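Local coordinates for heme-binding protein A / AI-2 binding protein A (Helicobacter pylori SS1, PDB 6OFQ) that binds the short peptide STSA and probably serves as the type II periplasmic substrate-binding protein of an ABC transporter, at residues F114-L120 with A158-I164; F123-M127 with Y141-E145. All coordinates share one frame; numbering follows the deposited sequence.

Interaction 1 (F114-L120 with A158-I164)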
ATOM      1  N   PHE A 114       1.740  27.164   2.155  1.00  8.30           N
ATOM      2  CA  PHE A 114       1.025  26.152   2.933  1.00  7.68           C
ATOM      3  C   PHE A 114       0.658  26.713   4.317  1.00  6.90           C
ATOM      4  O   PHE A 114       1.451  27.380   4.969  1.00  7.48           O
ATOM      5  CB  PHE A 114       1.944  24.928   3.070  1.00  6.77           C
ATOM      6  CG  PHE A 114       1.597  24.020   4.228  1.00  5.97           C
ATOM      7  CD1 PHE A 114       0.456  23.251   4.206  1.00  6.33           C
ATOM      8  CD2 PHE A 114       2.407  23.991   5.339  1.00  6.12           C
ATOM      9  CE1 PHE A 114       0.081  22.486   5.303  1.00  6.50           C
ATOM     10  CE2 PHE A 114       2.093  23.160   6.414  1.00  5.62           C
ATOM     11  CZ  PHE A 114       0.942  22.423   6.364  1.00  5.98           C
ATOM     12  N   SER A 115      -0.549  26.411   4.735  1.00  7.81           N
ATOM     13  CA  SER A 115      -1.013  26.810   6.039  1.00  7.90           C
ATOM     14  C   SER A 115      -2.091  25.838   6.508  1.00  7.49           C
ATOM     15  O   SER A 115      -2.513  24.882   5.826  1.00  6.98           O
ATOM     16  CB  SER A 115      -1.499  28.282   5.977  1.00  8.57           C
ATOM     17  OG  SER A 115      -2.703  28.359   5.265  1.00  9.37           O
ATOM     18  N   ALA A 116      -2.677  26.172   7.670  1.00  7.02           N
ATOM     19  CA  ALA A 116      -3.631  25.313   8.297  1.00  6.41           C
ATOM     20  C   ALA A 116      -4.856  25.025   7.436  1.00  6.72           C
ATOM     21  O   ALA A 116      -5.455  23.942   7.512  1.00  6.30           O
ATOM     22  CB  ALA A 116      -4.002  25.885   9.652  1.00  7.60           C
ATOM     23  N   LYS A 117      -5.285  25.980   6.605  0.50  6.80           N
ATOM     24  CA  LYS A 117      -6.444  25.726   5.761  0.50  7.63           C
ATOM     25  C   LYS A 117      -6.266  24.577   4.770  0.50  6.63           C
ATOM     26  O   LYS A 117      -7.242  23.954   4.375  0.50  6.17           O
ATOM     27  CB  LYS A 117      -6.877  26.985   4.996  0.50  8.59           C
ATOM     28  CG  LYS A 117      -5.998  27.442   3.849  0.50 10.18           C
ATOM     29  CD  LYS A 117      -6.660  28.637   3.167  0.50 11.95           C
ATOM     30  CE  LYS A 117      -6.006  28.976   1.840  0.50 13.83           C
ATOM     31  NZ  LYS A 117      -6.517  30.246   1.250  0.50 15.06           N
ATOM     32  N   ASP A 118      -5.021  24.279   4.429  1.00  6.36           N
ATOM     33  CA  ASP A 118      -4.728  23.196   3.490  1.00  6.59           C
ATOM     34  C   ASP A 118      -4.864  21.857   4.217  1.00  6.08           C
ATOM     35  O   ASP A 118      -5.301  20.866   3.633  1.00  6.40           O
ATOM     36  CB  ASP A 118      -3.342  23.318   2.902  1.00  5.78           C
ATOM     37  CG  ASP A 118      -3.142  24.687   2.220  1.00  5.79           C
ATOM     38  OD1 ASP A 118      -4.000  24.852   1.321  1.00  7.29           O
ATOM     39  OD2 ASP A 118      -2.166  25.400   2.532  1.00  6.49           O
ATOM     40  N   VAL A 119      -4.525  21.827   5.501  1.00  5.64           N
ATOM     41  CA  VAL A 119      -4.760  20.630   6.333  1.00  5.81           C
ATOM     42  C   VAL A 119      -6.254  20.380   6.475  1.00  5.59           C
ATOM     43  O   VAL A 119      -6.737  19.284   6.306  1.00  5.49           O
ATOM     44  CB  VAL A 119      -4.031  20.719   7.665  1.00  5.81           C
ATOM     45  CG1 VAL A 119      -4.211  19.449   8.464  1.00  5.99           C
ATOM     46  CG2 VAL A 119      -2.551  21.040   7.499  1.00  6.49           C
ATOM     47  N   LEU A 120      -7.005  21.421   6.871  1.00  4.94           N
ATOM     48  CA  LEU A 120      -8.450  21.348   6.949  1.00  6.45           C
ATOM     49  C   LEU A 120      -9.015  20.882   5.642  1.00  6.07           C
ATOM     50  O   LEU A 120      -9.832  19.976   5.623  1.00  6.46           O
ATOM     51  CB  LEU A 120      -9.089  22.691   7.365  1.00  7.36           C
ATOM     52  CG  LEU A 120      -8.756  23.214   8.763  1.00  8.25           C
ATOM     53  CD1 LEU A 120      -9.605  24.473   9.005  1.00  8.90           C
ATOM     54  CD2 LEU A 120      -9.103  22.149   9.788  1.00  8.85           C
ATOM     55  N   ALA A 158      -8.272  24.536  13.160  1.00  6.30           N
ATOM     56  CA  ALA A 158      -7.152  25.444  12.891  1.00  7.37           C
ATOM     57  C   ALA A 158      -7.155  26.487  14.008  1.00  7.27           C
ATOM     58  O   ALA A 158      -7.995  27.385  14.023  1.00  9.85           O
ATOM     59  CB  ALA A 158      -7.262  26.142  11.531  1.00  7.77           C
ATOM     60  N   LEU A 159      -6.274  26.352  14.972  1.00  7.29           N
ATOM     61  CA  LEU A 159      -6.223  27.273  16.101  1.00  8.20           C
ATOM     62  C   LEU A 159      -5.606  28.583  15.637  1.00  8.10           C
ATOM     63  O   LEU A 159      -5.992  29.626  16.202  1.00  8.82           O
ATOM     64  CB  LEU A 159      -5.380  26.672  17.240  1.00  8.73           C
ATOM     65  CG  LEU A 159      -6.096  25.444  17.802  1.00 10.07           C
ATOM     66  CD1 LEU A 159      -5.220  24.809  18.869  1.00 10.70           C
ATOM     67  CD2 LEU A 159      -7.521  25.692  18.259  1.00 13.39           C
ATOM     68  N   ASP A 160      -4.695  28.581  14.658  1.00  7.57           N
ATOM     69  CA  ASP A 160      -4.282  29.772  13.974  1.00  7.91           C
ATOM     70  C   ASP A 160      -3.796  29.284  12.601  1.00  8.90           C
ATOM     71  O   ASP A 160      -3.996  28.116  12.276  1.00  9.20           O
ATOM     72  CB  ASP A 160      -3.271  30.607  14.783  1.00  8.39           C
ATOM     73  CG  ASP A 160      -1.914  29.980  15.007  1.00  8.61           C
ATOM     74  OD1 ASP A 160      -1.557  28.980  14.300  1.00  8.35           O
ATOM     75  OD2 ASP A 160      -1.063  30.468  15.843  1.00  8.88           O
ATOM     76  N   ASP A 161      -3.140  30.132  11.831  1.00  9.21           N
ATOM     77  CA  ASP A 161      -2.803  29.726  10.483  1.00  9.89           C
ATOM     78  C   ASP A 161      -1.685  28.675  10.464  1.00  9.99           C
ATOM     79  O   ASP A 161      -1.454  28.069   9.405  1.00  8.06           O
ATOM     80  CB  ASP A 161      -2.274  30.923   9.677  1.00 12.28           C
ATOM     81  CG  ASP A 161      -3.343  31.927   9.328  1.00 16.36           C
ATOM     82  OD1 ASP A 161      -4.550  31.744   9.549  1.00 19.90           O
ATOM     83  OD2 ASP A 161      -2.900  32.980   8.850  1.00 22.50           O
ATOM     84  N   TYR A 162      -1.020  28.386  11.586  1.00  7.45           N
ATOM     85  CA  TYR A 162       0.083  27.435  11.622  1.00  6.85           C
ATOM     86  C   TYR A 162      -0.077  26.414  12.741  1.00  5.78           C
ATOM     87  O   TYR A 162       0.880  25.796  13.156  1.00  6.41           O
ATOM     88  CB  TYR A 162       1.456  28.117  11.718  1.00  8.38           C
ATOM     89  CG  TYR A 162       1.671  28.993  10.534  1.00 11.16           C
ATOM     90  CD1 TYR A 162       1.936  28.493   9.256  1.00 12.02           C
ATOM     91  CD2 TYR A 162       1.572  30.377  10.718  1.00 15.05           C
ATOM     92  CE1 TYR A 162       2.136  29.365   8.184  1.00 15.30           C
ATOM     93  CE2 TYR A 162       1.798  31.237   9.657  1.00 18.46           C
ATOM     94  CZ  TYR A 162       2.053  30.718   8.410  1.00 18.88           C
ATOM     95  OH  TYR A 162       2.304  31.659   7.419  1.00 21.33           O
ATOM     96  N   THR A 163      -1.323  26.196  13.149  1.00  6.28           N
ATOM     97  CA  THR A 163      -1.589  25.253  14.275  1.00  5.88           C
ATOM     98  C   THR A 163      -2.887  24.491  14.028  1.00  5.81           C
ATOM     99  O   THR A 163      -3.963  25.057  13.873  1.00  5.87           O
ATOM    100  CB  THR A 163      -1.669  26.000  15.651  1.00  6.03           C
ATOM    101  OG1 THR A 163      -0.579  26.905  15.764  1.00  6.08           O
ATOM    102  CG2 THR A 163      -1.634  24.992  16.815  1.00  6.96           C
ATOM    103  N   ILE A 164      -2.747  23.154  14.028  1.00  5.33           N
ATOM    104  CA  ILE A 164      -3.855  22.250  13.876  1.00  5.32           C
ATOM    105  C   ILE A 164      -4.035  21.372  15.112  1.00  5.28           C
ATOM    106  O   ILE A 164      -3.072  20.814  15.613  1.00  6.41           O
ATOM    107  CB  ILE A 164      -3.667  21.355  12.606  1.00  5.62           C
ATOM    108  CG1 ILE A 164      -3.881  22.170  11.296  1.00  5.60           C
ATOM    109  CG2 ILE A 164      -4.607  20.171  12.676  1.00  6.54           C
ATOM    110  CD1 ILE A 164      -5.336  22.361  10.952  1.00  6.23           C
TER

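Interaction 2 (F123-M127 with Y141-E145)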
ATOM      1  N   PHE A 123      -8.175  16.969   4.984  1.00  4.78           N
ATOM      2  CA  PHE A 123      -8.843  16.046   5.892  1.00  4.90           C
ATOM      3  C   PHE A 123     -10.356  16.170   5.849  1.00  5.73           C
ATOM      4  O   PHE A 123     -11.061  15.185   5.793  1.00  5.52           O
ATOM      5  CB  PHE A 123      -8.351  16.235   7.343  1.00  5.09           C
ATOM      6  CG  PHE A 123      -6.985  15.650   7.661  1.00  4.86           C
ATOM      7  CD1 PHE A 123      -5.831  16.157   7.103  1.00  5.46           C
ATOM      8  CD2 PHE A 123      -6.874  14.646   8.595  1.00  4.84           C
ATOM      9  CE1 PHE A 123      -4.606  15.566   7.314  1.00  5.81           C
ATOM     10  CE2 PHE A 123      -5.657  14.106   8.847  1.00  4.91           C
ATOM     11  CZ  PHE A 123      -4.527  14.634   8.313  1.00  4.79           C
ATOM     12  N   GLU A 124     -10.867  17.411   5.954  1.00  5.73           N
ATOM     13  CA  GLU A 124     -12.292  17.640   6.032  1.00  6.50           C
ATOM     14  C   GLU A 124     -13.070  17.174   4.804  1.00  5.62           C
ATOM     15  O   GLU A 124     -14.201  16.713   4.931  1.00  7.05           O
ATOM     16  CB  GLU A 124     -12.714  19.054   6.366  1.00  8.11           C
ATOM     17  CG  GLU A 124     -12.305  19.529   7.743  1.00  9.66           C
ATOM     18  CD  GLU A 124     -12.739  20.989   7.965  1.00 11.57           C
ATOM     19  OE1 GLU A 124     -12.855  21.784   7.016  1.00 12.54           O
ATOM     20  OE2 GLU A 124     -12.810  21.281   9.174  1.00 16.65           O
ATOM     21  N   ARG A 125     -12.417  17.183   3.657  1.00  5.78           N
ATOM     22  CA  ARG A 125     -13.066  16.695   2.477  1.00  6.04           C
ATOM     23  C   ARG A 125     -13.429  15.227   2.587  1.00  6.54           C
ATOM     24  O   ARG A 125     -14.362  14.751   1.922  1.00  6.35           O
ATOM     25  CB  ARG A 125     -12.181  16.971   1.280  1.00  5.76           C
ATOM     26  CG  ARG A 125     -10.934  16.086   1.186  1.00  5.35           C
ATOM     27  CD  ARG A 125      -9.928  16.619   0.187  1.00  4.77           C
ATOM     28  NE  ARG A 125      -8.741  15.771   0.097  1.00  5.01           N
ATOM     29  CZ  ARG A 125      -8.317  15.095  -0.956  1.00  4.82           C
ATOM     30  NH1 ARG A 125      -8.964  15.150  -2.110  1.00  4.87           N
ATOM     31  NH2 ARG A 125      -7.193  14.396  -0.881  1.00  4.30           N
ATOM     32  N   GLN A 126     -12.651  14.460   3.350  1.00  6.39           N
ATOM     33  CA  GLN A 126     -12.894  13.040   3.559  1.00  6.76           C
ATOM     34  C   GLN A 126     -13.841  12.811   4.707  1.00  8.12           C
ATOM     35  O   GLN A 126     -14.623  11.856   4.667  1.00  8.96           O
ATOM     36  CB  GLN A 126     -11.551  12.326   3.780  1.00  6.32           C
ATOM     37  CG  GLN A 126     -10.485  12.723   2.769  1.00  5.52           C
ATOM     38  CD  GLN A 126      -9.204  11.890   2.805  1.00  5.10           C
ATOM     39  OE1 GLN A 126      -9.308  10.653   2.744  1.00  4.95           O
ATOM     40  NE2 GLN A 126      -8.027  12.531   2.914  1.00  5.33           N
ATOM     41  N   MET A 127     -13.753  13.652   5.725  1.00  9.44           N
ATOM     42  CA  MET A 127     -14.543  13.498   6.960  1.00 10.48           C
ATOM     43  C   MET A 127     -16.021  13.886   6.762  1.00 11.99           C
ATOM     44  O   MET A 127     -16.881  13.257   7.384  1.00 14.12           O
ATOM     45  CB  MET A 127     -13.940  14.384   8.040  1.00 11.57           C
ATOM     46  CG  MET A 127     -14.494  14.054   9.407  1.00 12.89           C
ATOM     47  SD  MET A 127     -13.383  14.643  10.661  1.00 20.22           S
ATOM     48  CE  MET A 127     -13.322  16.369  10.411  1.00 22.77           C
ATOM     49  N   TYR A 141     -13.021   7.999  -1.054  1.00  6.04           N
ATOM     50  CA  TYR A 141     -11.910   8.114  -0.103  1.00  5.22           C
ATOM     51  C   TYR A 141     -11.763   6.809   0.626  1.00  5.15           C
ATOM     52  O   TYR A 141     -12.168   6.656   1.771  1.00  5.65           O
ATOM     53  CB  TYR A 141     -12.182   9.309   0.839  1.00  5.17           C
ATOM     54  CG  TYR A 141     -12.183  10.665   0.113  1.00  5.30           C
ATOM     55  CD1 TYR A 141     -11.045  11.165  -0.504  1.00  5.54           C
ATOM     56  CD2 TYR A 141     -13.332  11.489   0.113  1.00  5.90           C
ATOM     57  CE1 TYR A 141     -11.026  12.370  -1.196  1.00  5.70           C
ATOM     58  CE2 TYR A 141     -13.279  12.757  -0.470  1.00  6.34           C
ATOM     59  CZ  TYR A 141     -12.157  13.179  -1.131  1.00  5.83           C
ATOM     60  OH  TYR A 141     -12.166  14.393  -1.787  1.00  6.41           O
ATOM     61  N   LYS A 142     -11.129   5.869  -0.075  1.00  5.47           N
ATOM     62  CA  LYS A 142     -11.124   4.484   0.334  1.00  5.60           C
ATOM     63  C   LYS A 142     -10.426   4.163   1.628  1.00  5.08           C
ATOM     64  O   LYS A 142     -10.987   3.461   2.491  1.00  4.77           O
ATOM     65  CB  LYS A 142     -10.574   3.538  -0.779  1.00  7.02           C
ATOM     66  CG  LYS A 142     -11.422   3.499  -2.060  1.00  9.69           C
ATOM     67  CD  LYS A 142     -10.660   2.830  -3.218  1.00 12.37           C
ATOM     68  CE  LYS A 142     -11.078   3.100  -4.657  1.00 17.90           C
ATOM     69  NZ  LYS A 142     -10.372   2.174  -5.591  1.00 22.97           N
ATOM     70  N   TYR A 143      -9.201   4.645   1.829  1.00  4.34           N
ATOM     71  CA  TYR A 143      -8.541   4.446   3.090  1.00  4.35           C
ATOM     72  C   TYR A 143      -9.351   5.076   4.194  1.00  4.09           C
ATOM     73  O   TYR A 143      -9.416   4.478   5.275  1.00  4.69           O
ATOM     74  CB  TYR A 143      -7.143   5.046   3.102  1.00  4.28           C
ATOM     75  CG  TYR A 143      -5.985   4.096   2.751  1.00  3.96           C
ATOM     76  CD1 TYR A 143      -5.479   3.281   3.738  1.00  3.94           C
ATOM     77  CD2 TYR A 143      -5.318   4.134   1.536  1.00  4.07           C
ATOM     78  CE1 TYR A 143      -4.385   2.455   3.526  1.00  3.79           C
ATOM     79  CE2 TYR A 143      -4.204   3.332   1.287  1.00  3.91           C
ATOM     80  CZ  TYR A 143      -3.744   2.536   2.319  1.00  3.62           C
ATOM     81  OH  TYR A 143      -2.590   1.817   2.077  1.00  4.00           O
ATOM     82  N   TRP A 144      -9.760   6.337   4.050  1.00  4.76           N
ATOM     83  CA  TRP A 144     -10.464   7.052   5.119  1.00  4.55           C
ATOM     84  C   TRP A 144     -11.690   6.259   5.595  1.00  4.73           C
ATOM     85  O   TRP A 144     -11.895   6.070   6.811  1.00  5.14           O
ATOM     86  CB  TRP A 144     -10.841   8.470   4.675  1.00  4.62           C
ATOM     87  CG  TRP A 144     -11.477   9.283   5.714  1.00  4.83           C
ATOM     88  CD1 TRP A 144     -12.759   9.170   6.179  1.00  5.47           C
ATOM     89  CD2 TRP A 144     -10.867  10.351   6.463  1.00  4.48           C
ATOM     90  NE1 TRP A 144     -12.949  10.057   7.213  1.00  5.10           N
ATOM     91  CE2 TRP A 144     -11.822  10.823   7.398  1.00  4.88           C
ATOM     92  CE3 TRP A 144      -9.619  10.985   6.434  1.00  4.77           C
ATOM     93  CZ2 TRP A 144     -11.543  11.818   8.321  1.00  4.71           C
ATOM     94  CZ3 TRP A 144      -9.354  12.012   7.313  1.00  5.07           C
ATOM     95  CH2 TRP A 144     -10.323  12.432   8.266  1.00  4.77           C
ATOM     96  N   GLU A 145     -12.492   5.816   4.620  0.50  4.61           N
ATOM     97  CA  GLU A 145     -13.667   5.015   4.913  0.50  5.34           C
ATOM     98  C   GLU A 145     -13.362   3.688   5.547  0.50  5.22           C
ATOM     99  O   GLU A 145     -13.878   3.314   6.604  0.50  5.34           O
ATOM    100  CB  GLU A 145     -14.563   4.852   3.679  0.50  5.84           C
ATOM    101  CG  GLU A 145     -15.198   6.155   3.222  0.50  6.64           C
ATOM    102  CD  GLU A 145     -16.014   6.795   4.329  0.50  7.71           C
ATOM    103  OE1 GLU A 145     -16.894   6.132   4.915  0.50  9.36           O
ATOM    104  OE2 GLU A 145     -15.671   7.937   4.706  0.50  9.56           O
TER
HETATM  105  O   HOH W   1      -8.902   8.064   1.694  1.00  4.76           O
HETATM  106  O   HOH W   2     -15.272   9.770   2.950  1.00 17.73           O
HETATM  107  O   HOH W   3     -16.788   9.939   6.226  1.00 24.41           O

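Interaction 1 (F114-L120 with A158-I164)
The Tyr-162 ring meets Phe-114 O at its edge, near the ring plane, with CE1 3.8 Å from that oxygen, while CB of Asp-161 lies over one face toward the rim. Ser-115 CB approaches the same ring obliquely. With chi1 at -60°, CG of Tyr-162 lies anti to its own carbonyl carbon, which swings the ring back toward 114-115 although its CB starts out pointing away.

Beside the ring, Ala-116 N donates to Asp-161 O at 2.8 Å. The N-H...O angle is 151°, but the donor stands 37° out of the carbonyl plane, so the bond is fairly straight at the hydrogen and tilted at the acceptor. The methyl of Ala-116 lies against the type I turn 160-163, near the carbonyl oxygens of Asp-160 and Asp-161, and also touches Ala-158, their CB atoms 3.8 Å apart. One turn further along helix 116-127, Leu-120 splits its fork: CD1 reaches Ala-158 CB, and CD2 lies 3.9 Å from Ile-164 CD1. Val-119 and Ile-164 run past each other in opposite directions, with Val-119 CB 3.9 Å from Ile-164 CD1. Leu-96 of strand 91-96 and Ile-156 of strand 153-160 extend this apolar layer.

Two side-chain carboxylates shape the backbones that meet. Asp-118 OD2 accepts from Ser-115 N at 2.9 Å. Asp-160 OD1 closes an Asx turn by accepting from Tyr-162 N, and takes Thr-163 OG1 from the opposite face of its carboxylate plane.

The contact thus seats the first turn of the helix on the hairpin joining strands 153-160 and 163-168 of the antiparallel sheet. Chemically it is a predominantly apolar junction with one directional bond, which fixes Ala-116 N against Asp-161 O and satisfies an amide at the helix start.

Interaction 2 (F123-M127 with Y141-E145)
Trp-144 has CG anti to its backbone N (chi1 -176°), reaching across helix segment 123-127, whereas Gln-126, with CG anti to its carbonyl carbon (chi1 -47°) and an extended chain beyond, enters between the indole and the Tyr-141 ring. The two aromatics receive successive carbons of this one side chain. Gln-126 CG sits 3.8 Å from the Tyr-141 ring centroid and 14° off the normal, a CH-pi contact over the face; Gln-126 CB makes a second over the face of the five-membered ring of Trp-144, 3.7 Å from its centroid.

Around the indole, Phe-123 CD2 lies in plane at its edge, 3.8 Å from Trp-144 CZ3. Met-127 CB packs 3.5 Å from Trp-144 CZ2, and its sulfur stands at the edge of the six-membered ring, a Met-aromatic contact. At the hydroxyl end of Tyr-141, Arg-125 crosses the side chain at about a right angle, placing CE1 of the tyrosine over one guanidinium face; the two planes are steeply inclined.

The polar ends find partners beyond the two segments. Arg-125 forms a salt bridge with Asp-45, Tyr-141 OH bonds to Arg-132 O, and Trp-144 NE1 to Ser-150 OG. Gln-126 NE2 is bonded to the carbonyls of Ser-122 and Phe-183.

Waters complete the junction. One lies 2.8 Å from Gln-126 OE1 in hydrogen-bonding geometry and accepts from Trp-144 N, in the first turn of helix 142-147; a second donates to Gln-126 O and Glu-145 OE2, 2.6 Å from the latter. The end of helix 116-127 is therefore joined to the start of helix 142-147 by CH-pi packing and water bridges. For Gln-126 this means an aliphatic stem held between two rings and an amide whose nitrogen is bonded and whose oxygen has a water within bonding distance, which may restrict its rotation.

Both contacts use helix 116-127: interaction 1 takes its first turn, interaction 2 its last residues, and their centres lie about 18 Å apart. Interaction 2 is nested within the chain loop closed by interaction 1; their segments adjoin in the sequence along the helix, with no other touch between them. Ile-156 of strand 153-160 connects them indirectly: it touches Leu-120 and Ile-164 of interaction 1 and Phe-123 and Met-127 of interaction 2. Burial differs: interaction 1 is partly buried, its centre about 27 Å from the chain's centre, whereas interaction 2 is buried, at about 16 Å. One helix thus spans from the 158-164 hairpin to the start of helix 142-147.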